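Local coordinates for Non-reducing end beta-L-arabinofuranosidase (Bacteroides thetaiotaomicron, PDB 5MQO), which probably hydrolyses glycosidic bonds in plant pectin as a family GH127 glycoside hydrolase of a gut bacterium, at residues M579-L584 / V597-P603. Residue numbers count along the deposited sequence, not the author numbering.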
ATOM      1  N   MET A 579       9.354  -6.943 -20.115  1.00 64.41           N
ATOM      2  CA  MET A 579       8.921  -5.728 -19.481  1.00 60.78           C
ATOM      3  C   MET A 579       8.915  -4.594 -20.494  1.00 57.78           C
ATOM      4  O   MET A 579       9.651  -3.627 -20.378  1.00 58.80           O
ATOM      5  CB  MET A 579       9.830  -5.443 -18.295  1.00 60.53           C
ATOM      6  CG  MET A 579       9.285  -4.342 -17.420  1.00 62.43           C
ATOM      7  SD  MET A 579      10.402  -3.867 -16.123  1.00 64.24           S
ATOM      8  CE  MET A 579      10.075  -5.172 -14.964  1.00 63.61           C
ATOM      9  N   PRO A 580       8.070  -4.700 -21.506  1.00 57.01           N
ATOM     10  CA  PRO A 580       7.971  -3.607 -22.488  1.00 56.53           C
ATOM     11  C   PRO A 580       7.230  -2.392 -21.949  1.00 55.63           C
ATOM     12  O   PRO A 580       6.692  -2.436 -20.850  1.00 56.54           O
ATOM     13  CB  PRO A 580       7.133  -4.225 -23.594  1.00 56.97           C
ATOM     14  CG  PRO A 580       6.194  -5.134 -22.850  1.00 57.74           C
ATOM     15  CD  PRO A 580       7.032  -5.726 -21.720  1.00 58.13           C
ATOM     16  N   VAL A 581       7.219  -1.318 -22.732  1.00 56.61           N
ATOM     17  CA  VAL A 581       6.464  -0.104 -22.422  1.00 55.35           C
ATOM     18  C   VAL A 581       5.040  -0.392 -22.814  1.00 55.96           C
ATOM     19  O   VAL A 581       4.815  -0.925 -23.893  1.00 54.43           O
ATOM     20  CB  VAL A 581       7.001   1.105 -23.213  1.00 56.45           C
ATOM     21  CG1 VAL A 581       5.993   2.238 -23.292  1.00 57.27           C
ATOM     22  CG2 VAL A 581       8.301   1.602 -22.603  1.00 56.77           C
ATOM     23  N   CYS A 582       4.094  -0.073 -21.923  1.00 57.85           N
ATOM     24  CA  CYS A 582       2.655  -0.241 -22.191  1.00 59.81           C
ATOM     25  C   CYS A 582       1.908   1.055 -22.198  1.00 57.05           C
ATOM     26  O   CYS A 582       2.187   1.937 -21.384  1.00 53.78           O
ATOM     27  CB  CYS A 582       1.981  -1.137 -21.169  1.00 60.44           C
ATOM     28  SG  CYS A 582       2.371  -2.811 -21.563  1.00 70.44           S
ATOM     29  N   LEU A 583       0.939   1.124 -23.113  1.00 55.74           N
ATOM     30  CA  LEU A 583      -0.003   2.216 -23.198  1.00 55.57           C
ATOM     31  C   LEU A 583      -1.338   1.630 -22.799  1.00 54.83           C
ATOM     32  O   LEU A 583      -1.749   0.641 -23.378  1.00 55.74           O
ATOM     33  CB  LEU A 583      -0.050   2.771 -24.621  1.00 56.60           C
ATOM     34  CG  LEU A 583       1.007   3.842 -24.943  1.00 58.28           C
ATOM     35  CD1 LEU A 583       2.426   3.386 -24.623  1.00 59.54           C
ATOM     36  CD2 LEU A 583       0.903   4.248 -26.403  1.00 58.96           C
ATOM     37  N   LEU A 584      -2.004   2.220 -21.804  1.00 53.57           N
ATOM     38  CA  LEU A 584      -3.239   1.679 -21.294  1.00 53.66           C
ATOM     39  C   LEU A 584      -4.339   2.681 -21.546  1.00 52.92           C
ATOM     40  O   LEU A 584      -4.098   3.878 -21.436  1.00 51.97           O
ATOM     41  CB  LEU A 584      -3.126   1.412 -19.785  1.00 56.25           C
ATOM     42  CG  LEU A 584      -2.354   0.177 -19.290  1.00 57.77           C
ATOM     43  CD1 LEU A 584      -0.880   0.296 -19.597  1.00 59.37           C
ATOM     44  CD2 LEU A 584      -2.523   0.008 -17.795  1.00 57.87           C
ATOM     45  N   VAL A 597      -4.389   8.232 -22.488  1.00 49.09           N
ATOM     46  CA  VAL A 597      -3.543   7.090 -22.308  1.00 47.32           C
ATOM     47  C   VAL A 597      -2.688   7.381 -21.102  1.00 48.28           C
ATOM     48  O   VAL A 597      -2.368   8.538 -20.820  1.00 48.18           O
ATOM     49  CB  VAL A 597      -2.743   6.796 -23.614  1.00 48.08           C
ATOM     50  CG1 VAL A 597      -1.953   8.007 -24.070  1.00 48.29           C
ATOM     51  CG2 VAL A 597      -1.797   5.611 -23.492  1.00 47.91           C
ATOM     52  N   VAL A 598      -2.380   6.312 -20.380  1.00 51.32           N
ATOM     53  CA  VAL A 598      -1.396   6.279 -19.306  1.00 52.92           C
ATOM     54  C   VAL A 598      -0.303   5.264 -19.697  1.00 54.56           C
ATOM     55  O   VAL A 598      -0.605   4.201 -20.274  1.00 52.15           O
ATOM     56  CB  VAL A 598      -2.011   5.852 -17.956  1.00 52.80           C
ATOM     57  CG1 VAL A 598      -2.687   4.480 -18.039  1.00 53.59           C
ATOM     58  CG2 VAL A 598      -0.946   5.826 -16.861  1.00 52.63           C
ATOM     59  N   VAL A 599       0.946   5.589 -19.346  1.00 55.81           N
ATOM     60  CA  VAL A 599       2.098   4.779 -19.705  1.00 56.85           C
ATOM     61  C   VAL A 599       2.598   3.997 -18.503  1.00 55.59           C
ATOM     62  O   VAL A 599       3.044   4.587 -17.530  1.00 59.22           O
ATOM     63  CB  VAL A 599       3.278   5.656 -20.195  1.00 59.75           C
ATOM     64  CG1 VAL A 599       4.455   4.775 -20.596  1.00 62.08           C
ATOM     65  CG2 VAL A 599       2.860   6.567 -21.343  1.00 59.47           C
ATOM     66  N   LYS A 600       2.571   2.677 -18.584  1.00 55.25           N
ATOM     67  CA  LYS A 600       3.255   1.816 -17.607  1.00 54.13           C
ATOM     68  C   LYS A 600       4.500   1.193 -18.244  1.00 54.29           C
ATOM     69  O   LYS A 600       4.621   1.117 -19.471  1.00 54.54           O
ATOM     70  CB  LYS A 600       2.327   0.698 -17.112  1.00 54.11           C
ATOM     71  CG  LYS A 600       1.155   1.171 -16.240  1.00 55.43           C
ATOM     72  CD  LYS A 600       0.351   0.056 -15.529  1.00 54.44           C
ATOM     73  CE  LYS A 600       1.093  -0.486 -14.319  1.00 53.48           C
ATOM     74  NZ  LYS A 600       0.362  -1.526 -13.575  1.00 52.53           N
ATOM     75  N   ARG A 601       5.430   0.788 -17.390  1.00 53.85           N
ATOM     76  CA  ARG A 601       6.491  -0.148 -17.748  1.00 55.55           C
ATOM     77  C   ARG A 601       6.663  -1.064 -16.556  1.00 55.84           C
ATOM     78  O   ARG A 601       6.997  -0.615 -15.438  1.00 55.56           O
ATOM     79  CB  ARG A 601       7.807   0.563 -18.072  1.00 57.81           C
ATOM     80  CG  ARG A 601       8.958  -0.383 -18.354  1.00 59.99           C
ATOM     81  CD  ARG A 601      10.079   0.220 -19.198  1.00 62.26           C
ATOM     82  NE  ARG A 601      11.024  -0.863 -19.516  1.00 63.75           N
ATOM     83  CZ  ARG A 601      12.097  -1.215 -18.794  1.00 62.99           C
ATOM     84  NH1 ARG A 601      12.495  -0.535 -17.701  1.00 61.55           N
ATOM     85  NH2 ARG A 601      12.806  -2.261 -19.198  1.00 62.57           N
ATOM     86  N   GLY A 602       6.409  -2.349 -16.773  1.00 55.28           N
ATOM     87  CA  GLY A 602       6.366  -3.251 -15.656  1.00 53.72           C
ATOM     88  C   GLY A 602       5.287  -2.748 -14.707  1.00 53.47           C
ATOM     89  O   GLY A 602       4.160  -2.449 -15.177  1.00 53.94           O
ATOM     90  N   PRO A 603       5.624  -2.617 -13.393  1.00 51.32           N
ATOM     91  CA  PRO A 603       4.691  -2.214 -12.341  1.00 48.15           C
ATOM     92  C   PRO A 603       4.591  -0.720 -12.086  1.00 47.71           C
ATOM     93  O   PRO A 603       3.737  -0.299 -11.273  1.00 47.65           O
ATOM     94  CB  PRO A 603       5.255  -2.893 -11.102  1.00 48.34           C
ATOM     95  CG  PRO A 603       6.735  -2.854 -11.317  1.00 51.03           C
ATOM     96  CD  PRO A 603       6.952  -2.951 -12.819  1.00 51.12           C
TER
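Apolar side chains pack on both faces of this antiparallel hairpin, whose strands are joined by backbone hydrogen bonds. On one face Val581 CG1 lies 4.0 Å from Val599 CG1, and Leu583 CB lies 3.5 Å from Val597 CG2. On the other, Leu584 CB packs on Val598 CG1 at 3.6 Å, and Leu584 CD2 meets the aliphatic Lys600 CD at 3.7 Å. The strand axes approach to 4.7 Å and run at 150°. Two hydrogen-bonded pairs fix the register. Cys582 N donates to Lys600 O (2.8 Å), and Lys600 N returns a hydrogen bond to Cys582 O (2.9 Å). Leu584 N to Val598 O (2.9 Å) and Val598 N to Leu584 O (3.2 Å) repeat the pattern two residues on. Between them, Val599 CA makes a CA-H...O contact with Cys582 O at 3.3 Å. At the Met579 end, Arg601 NE gives Met579 O a weak hydrogen bond (3.2 Å). Met579 SD lies over one face of the guanidinium, and Arg601 NH1 hydrogen-bonds to Trp511 O. Gly602 has positive phi, and a CB there would clash with Met579 SD. The hairpin belongs to the GH127 C-terminal domain. Strand 596-601 lies inside its sheet, with backbone hydrogen bonds between Val597 and Met694 of strand 690-697 and between Val599 and Tyr606 of strand 604-609. Val581 and Val599 pack on Leu645 of strand 640-651, while Pro603 O accepts a hydrogen bond from Asn414 ND2 of helix 402-416.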